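Local structure of SEC-C motif domain protein (Psychrobacter arcticus, 2I9W) at residues C168-G173 / K177-M182; H55-R60 / S136-I141; S62-V65 / Y71-K74. The protein is of unknown function but binds two zinc ions, pairing an NTF2-like (cystatin-like) domain with zinc-binding motifs that include a C-terminal SEC-C motif. All blocks are in the same frame, centred on the assembly; numbering follows the deposited sequence.

Along the chain, 62-65 and 71-74 of interaction 3 both fall between 55-60 and 136-141 of interaction 2, and the SEC-C zinc site of interaction 1 comes last. Interactions 2 and 3 share helix 53-66, which meets strand 128-142 in the one and helix 69-74 in the other. Their centres lie about 11 Å apart, and two probable hydrogen bonds join them, Thr59 OG1 with Tyr71 OH at 2.7 Å and Arg60 NH1 to Ile72 O at 3.0 Å. Interaction 1 lies about 16 Å from interaction 2 and about 24 Å from interaction 3, centre to centre. It touches strand 128-142 through Val139 and Ile141, so a helical layer, the sheet and a zinc motif follow one another through the fold.

Interaction 1: residues C168-G173 / K177-M182; sequences CICGSG and KRCCGM. With ZN (zinc ion), chain C.
Cys168 lays its sulfur against Cys179 and Cys180, with SG 3.6 Å from Cys179 CB, and its CB also meets that CB. The sulfurs of Cys168, Cys170, Cys179 and Cys180 bind one zinc ion; the bond from Cys168 SG to zinc is 2.3 Å, those from the other three sulfurs 2.4 Å. This is the four-cysteine site of the SEC-C motif, two ligands coming from each segment. A type I turn from Cys168 to Gly171 brings the first two ligands together, and their different torsions, SG anti to N in Cys168 (chi1 -166°) but between N and the carbonyl carbon in Cys170 (76°), let both sulfurs aim at the same ion. Gly171, with positive phi, suits the turn's last position because a CB would strike the preceding carbonyl oxygen. Backbone N-H groups attend the sulfurs: Cys180 N donates to Cys168 SG at 3.5 Å, while Cys170 N to Cys168 SG and Ser172 N to Cys170 SG are weak bonds. Ser172 OG, hydrogen-bonded to Glu174 N, lies 3.3 Å from Cys179 SG. Val139 of strand 128-142 packs on Cys170 and Cys180. Four thiolates around one zinc would carry a net negative charge, which the N-H groups probably temper.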
loop_
_atom_site.group_PDB
_atom_site.type_symbol
_atom_site.label_atom_id
_atom_site.label_comp_id
_atom_site.label_asym_id
_atom_site.label_seq_id
_atom_site.Cartn_x
_atom_site.Cartn_y
_atom_site.Cartn_z
ATOM N N CYS A 168 -19.955 6.902 -4.466
ATOM C CA CYS A 168 -18.865 6.270 -3.776
ATOM C C CYS A 168 -17.866 7.316 -3.285
ATOM O O CYS A 168 -17.639 8.343 -3.942
ATOM C CB CYS A 168 -18.142 5.272 -4.675
ATOM S SG CYS A 168 -17.086 4.233 -3.735
ATOM N N ILE A 169 -17.283 7.028 -2.122
ATOM C CA ILE A 169 -16.252 7.834 -1.512
ATOM C C ILE A 169 -14.994 7.981 -2.371
ATOM O O ILE A 169 -14.226 8.888 -2.119
ATOM C CB ILE A 169 -15.859 7.323 -0.101
ATOM C CG1 ILE A 169 -15.388 5.849 -0.122
ATOM C CG2 ILE A 169 -17.051 7.504 0.823
ATOM C CD1 ILE A 169 -14.898 5.298 1.247
ATOM N N CYS A 170 -14.797 7.106 -3.351
ATOM C CA CYS A 170 -13.658 7.252 -4.287
ATOM C C CYS A 170 -13.881 8.291 -5.349
ATOM O O CYS A 170 -12.939 8.690 -6.030
ATOM C CB CYS A 170 -13.307 5.937 -4.978
ATOM S SG CYS A 170 -14.390 5.430 -6.262
ATOM N N GLY A 171 -15.131 8.715 -5.525
ATOM C CA GLY A 171 -15.448 9.756 -6.516
ATOM C C GLY A 171 -15.808 9.226 -7.900
ATOM O O GLY A 171 -15.968 9.993 -8.845
ATOM N N SER A 172 -15.996 7.919 -8.009
ATOM C CA SER A 172 -16.380 7.287 -9.293
ATOM C C SER A 172 -17.718 7.711 -9.879
ATOM O O SER A 172 -17.949 7.537 -11.095
ATOM C CB SER A 172 -16.446 5.757 -9.119
ATOM O OG SER A 172 -17.529 5.374 -8.274
ATOM N N GLY A 173 -18.627 8.170 -9.015
ATOM C CA GLY A 173 -20.033 8.423 -9.391
ATOM C C GLY A 173 -20.951 7.211 -9.251
ATOM O O GLY A 173 -22.158 7.358 -9.287
ATOM N N LYS A 177 -22.287 1.059 -2.697
ATOM C CA LYS A 177 -22.587 -0.362 -2.678
ATOM C C LYS A 177 -22.264 -1.134 -3.984
ATOM O O LYS A 177 -22.128 -2.365 -3.964
ATOM C CB LYS A 177 -24.059 -0.567 -2.263
ATOM C CG LYS A 177 -25.067 -0.106 -3.263
ATOM C CD LYS A 177 -26.504 -0.275 -2.748
ATOM C CE LYS A 177 -26.937 -1.744 -2.690
ATOM N NZ LYS A 177 -28.329 -1.870 -2.124
ATOM N N ARG A 178 -22.108 -0.420 -5.099
ATOM C CA ARG A 178 -21.747 -1.014 -6.409
ATOM C C ARG A 178 -20.311 -0.636 -6.783
ATOM O O ARG A 178 -19.899 -0.718 -7.977
ATOM C CB ARG A 178 -22.707 -0.547 -7.505
ATOM C CG ARG A 178 -24.056 -1.263 -7.509
ATOM C CD ARG A 178 -24.010 -2.675 -8.156
ATOM N NE ARG A 178 -23.833 -2.666 -9.618
ATOM C CZ ARG A 178 -23.766 -3.768 -10.374
ATOM N NH1 ARG A 178 -23.866 -4.980 -9.823
ATOM N NH2 ARG A 178 -23.577 -3.674 -11.688
ATOM N N CYS A 179 -19.558 -0.183 -5.784
ATOM C CA CYS A 179 -18.188 0.312 -6.020
ATOM C C CYS A 179 -17.268 -0.112 -4.887
ATOM O O CYS A 179 -17.102 -1.288 -4.698
ATOM C CB CYS A 179 -18.140 1.832 -6.270
ATOM S SG CYS A 179 -16.631 2.471 -7.052
ATOM N N CYS A 180 -16.700 0.816 -4.117
ATOM C CA CYS A 180 -15.716 0.430 -3.086
ATOM C C CYS A 180 -16.352 -0.355 -1.931
ATOM O O CYS A 180 -15.679 -1.143 -1.265
ATOM C CB CYS A 180 -14.949 1.663 -2.608
ATOM S SG CYS A 180 -13.882 2.392 -3.904
ATOM N N GLY A 181 -17.663 -0.172 -1.740
ATOM C CA GLY A 181 -18.435 -0.928 -0.747
ATOM C C GLY A 181 -18.583 -2.416 -1.049
ATOM O O GLY A 181 -18.930 -3.180 -0.144
HETATM N N MSE A 182 -18.342 -2.831 -2.301
HETATM C CA MSE A 182 -18.230 -4.242 -2.651
HETATM C C MSE A 182 -17.062 -4.891 -1.906
HETATM O O MSE A 182 -17.054 -6.106 -1.659
HETATM C CB MSE A 182 -17.980 -4.448 -4.151
HETATM C CG MSE A 182 -19.088 -4.083 -5.123
HETATM SE SE MSE A 182 -20.671 -5.175 -4.895
HETATM C CE MSE A 182 -19.797 -6.846 -4.386
HETATM ZN ZN ZN C . -15.447 3.572 -5.242
#

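Interaction 2: residues H55-R60 / S136-I141; sequences HLMRTR and STFVKI
Phe138, on the sheet of the NTF2-like (cystatin-like) domain, reaches across to helix 53-66, meeting Leu56, Met57 and Arg60. The axes of the two short segments come within 10.4 Å and run at 117°, a spacing that a bulky aromatic ring can bridge. Apolar packing carries the contact. Leu56, its CG anti to the backbone N (chi1 -171°), brings CD2 to 3.8 Å from Phe138 CD2, while the selenomethionine at Met57 uses its CB, 3.8 Å from Phe138 CZ. Both helix side chains approach the ring obliquely. The Met57 side chain also touches Val117, and Leu101 and Val103 of strand 97-107. At the ring edge, near its plane, comes the aliphatic part of Arg60, with CD 4.5 Å from Phe138 CE2. Cutting Phe138 back to an alanine is likely to open a gap between sheet and helix, leaving Leu56 CD2 and Met57 CB without the ring they pack on. Polar bonds stay away from the ring: arginine suits position 60 because its methylenes can pack at the ring while its guanidinium bonds farther out, NH1 to Thr75 OG1. Within the helix, Leu56 O accepts twice, from Arg60 N at 2.9 Å and from Thr59 OG1 at 2.6 Å.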
loop_
_atom_site.group_PDB
_atom_site.type_symbol
_atom_site.label_atom_id
_atom_site.label_comp_id
_atom_site.label_asym_id
_atom_site.label_seq_id
_atom_site.Cartn_x
_atom_site.Cartn_y
_atom_site.Cartn_z
ATOM N N HIS A 55 2.614 -2.896 -7.193
ATOM C CA HIS A 55 3.706 -1.988 -6.974
ATOM C C HIS A 55 3.375 -1.019 -5.850
ATOM O O HIS A 55 4.208 -0.777 -4.977
ATOM C CB HIS A 55 4.013 -1.289 -8.276
ATOM C CG HIS A 55 5.286 -0.532 -8.259
ATOM N ND1 HIS A 55 5.672 0.285 -9.297
ATOM C CD2 HIS A 55 6.265 -0.455 -7.325
ATOM C CE1 HIS A 55 6.850 0.810 -9.015
ATOM N NE2 HIS A 55 7.224 0.389 -7.820
ATOM N N LEU A 56 2.137 -0.495 -5.806
ATOM C CA LEU A 56 1.781 0.345 -4.664
ATOM C C LEU A 56 1.923 -0.365 -3.302
ATOM O O LEU A 56 2.510 0.180 -2.360
ATOM C CB LEU A 56 0.374 0.951 -4.808
ATOM C CG LEU A 56 -0.002 2.024 -3.753
ATOM C CD1 LEU A 56 0.861 3.318 -3.952
ATOM C CD2 LEU A 56 -1.497 2.325 -3.735
HETATM N N MSE A 57 1.435 -1.600 -3.236
HETATM C CA MSE A 57 1.472 -2.386 -2.028
HETATM C C MSE A 57 2.923 -2.562 -1.555
HETATM O O MSE A 57 3.222 -2.448 -0.359
HETATM C CB MSE A 57 0.769 -3.713 -2.315
HETATM C CG MSE A 57 0.594 -4.643 -1.149
HETATM SE SE MSE A 57 2.215 -5.606 -0.710
HETATM C CE MSE A 57 2.874 -6.027 -2.479
ATOM N N ARG A 58 3.833 -2.858 -2.498
ATOM C CA ARG A 58 5.264 -2.993 -2.162
ATOM C C ARG A 58 5.816 -1.718 -1.577
ATOM O O ARG A 58 6.509 -1.732 -0.550
ATOM C CB ARG A 58 6.086 -3.373 -3.391
ATOM C CG ARG A 58 5.930 -4.801 -3.761
ATOM C CD ARG A 58 6.526 -5.069 -5.131
ATOM N NE ARG A 58 6.468 -6.480 -5.502
ATOM C CZ ARG A 58 7.297 -7.425 -5.053
ATOM N NH1 ARG A 58 8.277 -7.155 -4.188
ATOM N NH2 ARG A 58 7.142 -8.669 -5.488
ATOM N N THR A 59 5.526 -0.602 -2.236
ATOM C CA THR A 59 5.988 0.716 -1.704
ATOM C C THR A 59 5.405 1.002 -0.321
ATOM O O THR A 59 6.077 1.601 0.506
ATOM C CB THR A 59 5.701 1.916 -2.683
ATOM O OG1 THR A 59 4.266 2.096 -2.832
ATOM C CG2 THR A 59 6.412 1.693 -4.042
ATOM N N ARG A 60 4.166 0.595 -0.063
ATOM C CA ARG A 60 3.609 0.783 1.293
ATOM C C ARG A 60 4.332 -0.064 2.359
ATOM O O ARG A 60 4.681 0.408 3.414
ATOM C CB ARG A 60 2.096 0.569 1.298
ATOM C CG ARG A 60 1.277 1.602 0.488
ATOM C CD ARG A 60 -0.219 1.191 0.441
ATOM N NE ARG A 60 -0.793 0.907 1.774
ATOM C CZ ARG A 60 -1.242 1.818 2.631
ATOM N NH1 ARG A 60 -1.215 3.111 2.318
ATOM N NH2 ARG A 60 -1.730 1.422 3.805
ATOM N N SER A 136 -5.558 -7.231 0.209
ATOM C CA SER A 136 -5.802 -5.790 0.178
ATOM C C SER A 136 -6.421 -5.361 -1.157
ATOM O O SER A 136 -6.068 -5.899 -2.264
ATOM C CB SER A 136 -4.497 -5.066 0.410
ATOM O OG SER A 136 -4.146 -5.186 1.786
ATOM N N THR A 137 -7.312 -4.364 -1.060
ATOM C CA THR A 137 -8.000 -3.828 -2.183
ATOM C C THR A 137 -7.614 -2.384 -2.419
ATOM O O THR A 137 -7.410 -1.595 -1.463
ATOM C CB THR A 137 -9.539 -3.914 -2.051
ATOM O OG1 THR A 137 -9.902 -5.271 -1.746
ATOM C CG2 THR A 137 -10.189 -3.476 -3.380
ATOM N N PHE A 138 -7.499 -2.087 -3.698
ATOM C CA PHE A 138 -7.049 -0.790 -4.181
ATOM C C PHE A 138 -8.025 -0.261 -5.222
ATOM O O PHE A 138 -8.665 -1.020 -5.951
ATOM C CB PHE A 138 -5.653 -0.904 -4.776
ATOM C CG PHE A 138 -4.629 -1.479 -3.822
ATOM C CD1 PHE A 138 -4.545 -2.850 -3.632
ATOM C CD2 PHE A 138 -3.813 -0.641 -3.097
ATOM C CE1 PHE A 138 -3.643 -3.386 -2.770
ATOM C CE2 PHE A 138 -2.884 -1.192 -2.236
ATOM C CZ PHE A 138 -2.850 -2.573 -2.072
ATOM N N VAL A 139 -8.108 1.072 -5.306
ATOM C CA VAL A 139 -8.969 1.738 -6.287
ATOM C C VAL A 139 -8.119 2.717 -7.078
ATOM O O VAL A 139 -7.242 3.380 -6.519
ATOM C CB VAL A 139 -10.207 2.436 -5.653
ATOM C CG1 VAL A 139 -9.814 3.606 -4.754
ATOM C CG2 VAL A 139 -11.202 2.867 -6.750
ATOM N N LYS A 140 -8.396 2.776 -8.377
ATOM C CA LYS A 140 -7.798 3.720 -9.303
ATOM C C LYS A 140 -8.702 4.951 -9.405
ATOM O O LYS A 140 -9.898 4.840 -9.765
ATOM C CB LYS A 140 -7.585 3.060 -10.679
ATOM C CG LYS A 140 -6.327 3.527 -11.409
ATOM C CD LYS A 140 -6.109 2.846 -12.776
ATOM C CE LYS A 140 -4.607 2.858 -13.168
ATOM N N ILE A 141 -8.098 6.108 -9.139
ATOM C CA ILE A 141 -8.741 7.416 -9.191
ATOM C C ILE A 141 -7.988 8.374 -10.113
ATOM O O ILE A 141 -6.775 8.528 -10.000
ATOM C CB ILE A 141 -8.815 8.072 -7.814
ATOM C CG1 ILE A 141 -9.592 7.194 -6.812
ATOM C CG2 ILE A 141 -9.447 9.466 -7.951
ATOM C CD1 ILE A 141 -9.398 7.716 -5.344
#

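Interaction 3: residues S62-V65 / Y71-K74; sequences SAFV and YIVK
The ring of Phe64 takes Ile72 CD1 over one face, and the ring of Tyr71 meets the methyl of Ala63 obliquely. On Phe64 the methyl makes a CH-pi contact, 3.7 Å from CD1 of Ile72 to the ring centroid and 21° off the normal. It is displaced toward the rim, nearest Phe64 CE1 at 3.5 Å from Ile72 CD1. The two side chains cross at about a right angle, and Ile72 also brings CG1 to 3.6 Å from Phe64 CE1. Trp92 adds an edge-to-face partner for Phe64, while Tyr71 has a similar ring pairing with His34. Ile72 CG1 stands opposite the carbonyl carbon (chi1 -62°), and the next bend, chi2 -60°, leaves CD1 facing both Phe64 and Ala63.

Helix 53-66 and helix 69-74 are successive helices of the NTF2-like domain, joined by a short connection. Ala63 stands where they come near, its CA 6.5 Å from the CA of Tyr71, and such closeness suits a small residue. Its CB reaches Tyr71 CD2 on one partner and Ile72 CD1 on the other, each at 3.7 Å. Branched Ile72 sets CG1, CG2 and CD1 against the Phe64 ring, and Ile89 of helix 86-95 also packs on it. Tyr71 combines an apolar ring with a polar end, its OH hydrogen-bonded to Thr59 OG1.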
loop_
_atom_site.group_PDB
_atom_site.type_symbol
_atom_site.label_atom_id
_atom_site.label_comp_id
_atom_site.label_asym_id
_atom_site.label_seq_id
_atom_site.Cartn_x
_atom_site.Cartn_y
_atom_site.Cartn_z
ATOM N N SER A 62 7.399 -1.129 2.233
ATOM C CA SER A 62 8.723 -0.493 2.432
ATOM C C SER A 62 8.601 0.785 3.271
ATOM O O SER A 62 9.496 1.087 4.068
ATOM C CB SER A 62 9.341 -0.182 1.069
ATOM O OG SER A 62 9.561 -1.403 0.402
ATOM N N ALA A 63 7.472 1.486 3.152
ATOM C CA ALA A 63 7.224 2.680 3.985
ATOM C C ALA A 63 6.972 2.265 5.446
ATOM O O ALA A 63 7.324 2.990 6.335
ATOM C CB ALA A 63 6.047 3.508 3.407
ATOM N N PHE A 64 6.373 1.099 5.684
ATOM C CA PHE A 64 6.236 0.571 7.067
ATOM C C PHE A 64 7.625 0.300 7.643
ATOM O O PHE A 64 8.004 0.792 8.715
ATOM C CB PHE A 64 5.393 -0.709 7.085
ATOM C CG PHE A 64 3.921 -0.471 6.808
ATOM C CD1 PHE A 64 3.272 0.576 7.448
ATOM C CD2 PHE A 64 3.196 -1.293 5.985
ATOM C CE1 PHE A 64 1.926 0.819 7.240
ATOM C CE2 PHE A 64 1.832 -1.034 5.767
ATOM C CZ PHE A 64 1.235 0.033 6.394
ATOM N N VAL A 65 8.423 -0.450 6.882
ATOM C CA VAL A 65 9.739 -0.870 7.361
ATOM C C VAL A 65 10.634 0.335 7.663
ATOM O O VAL A 65 11.295 0.370 8.730
ATOM C CB VAL A 65 10.427 -1.799 6.330
ATOM C CG1 VAL A 65 11.892 -2.137 6.817
ATOM C CG2 VAL A 65 9.609 -3.027 6.111
ATOM N N TYR A 71 3.847 8.702 3.712
ATOM C CA TYR A 71 3.587 7.910 2.502
ATOM C C TYR A 71 2.361 6.988 2.687
ATOM O O TYR A 71 1.530 6.859 1.800
ATOM C CB TYR A 71 4.828 7.095 2.089
ATOM C CG TYR A 71 4.685 6.450 0.749
ATOM C CD1 TYR A 71 4.925 7.173 -0.407
ATOM C CD2 TYR A 71 4.283 5.119 0.622
ATOM C CE1 TYR A 71 4.748 6.601 -1.635
ATOM C CE2 TYR A 71 4.115 4.521 -0.621
ATOM C CZ TYR A 71 4.368 5.274 -1.759
ATOM O OH TYR A 71 4.205 4.763 -3.026
ATOM N N ILE A 72 2.227 6.388 3.846
ATOM C CA ILE A 72 1.121 5.482 4.145
ATOM C C ILE A 72 -0.221 6.263 4.109
ATOM O O ILE A 72 -1.198 5.830 3.506
ATOM C CB ILE A 72 1.329 4.767 5.537
ATOM C CG1 ILE A 72 2.591 3.915 5.511
ATOM C CG2 ILE A 72 0.130 3.908 5.923
ATOM C CD1 ILE A 72 2.569 2.799 4.423
ATOM N N VAL A 73 -0.240 7.429 4.737
ATOM C CA VAL A 73 -1.447 8.271 4.663
ATOM C C VAL A 73 -1.786 8.688 3.219
ATOM O O VAL A 73 -2.931 8.512 2.766
ATOM C CB VAL A 73 -1.339 9.527 5.530
ATOM C CG1 VAL A 73 -2.609 10.402 5.347
ATOM C CG2 VAL A 73 -1.122 9.143 6.996
ATOM N N LYS A 74 -0.803 9.205 2.475
ATOM C CA LYS A 74 -1.080 9.836 1.199
ATOM C C LYS A 74 -1.397 8.808 0.128
ATOM O O LYS A 74 -1.928 9.175 -0.895
ATOM C CB LYS A 74 0.082 10.722 0.718
ATOM C CG LYS A 74 0.412 11.915 1.641
ATOM C CD LYS A 74 -0.652 12.985 1.582
#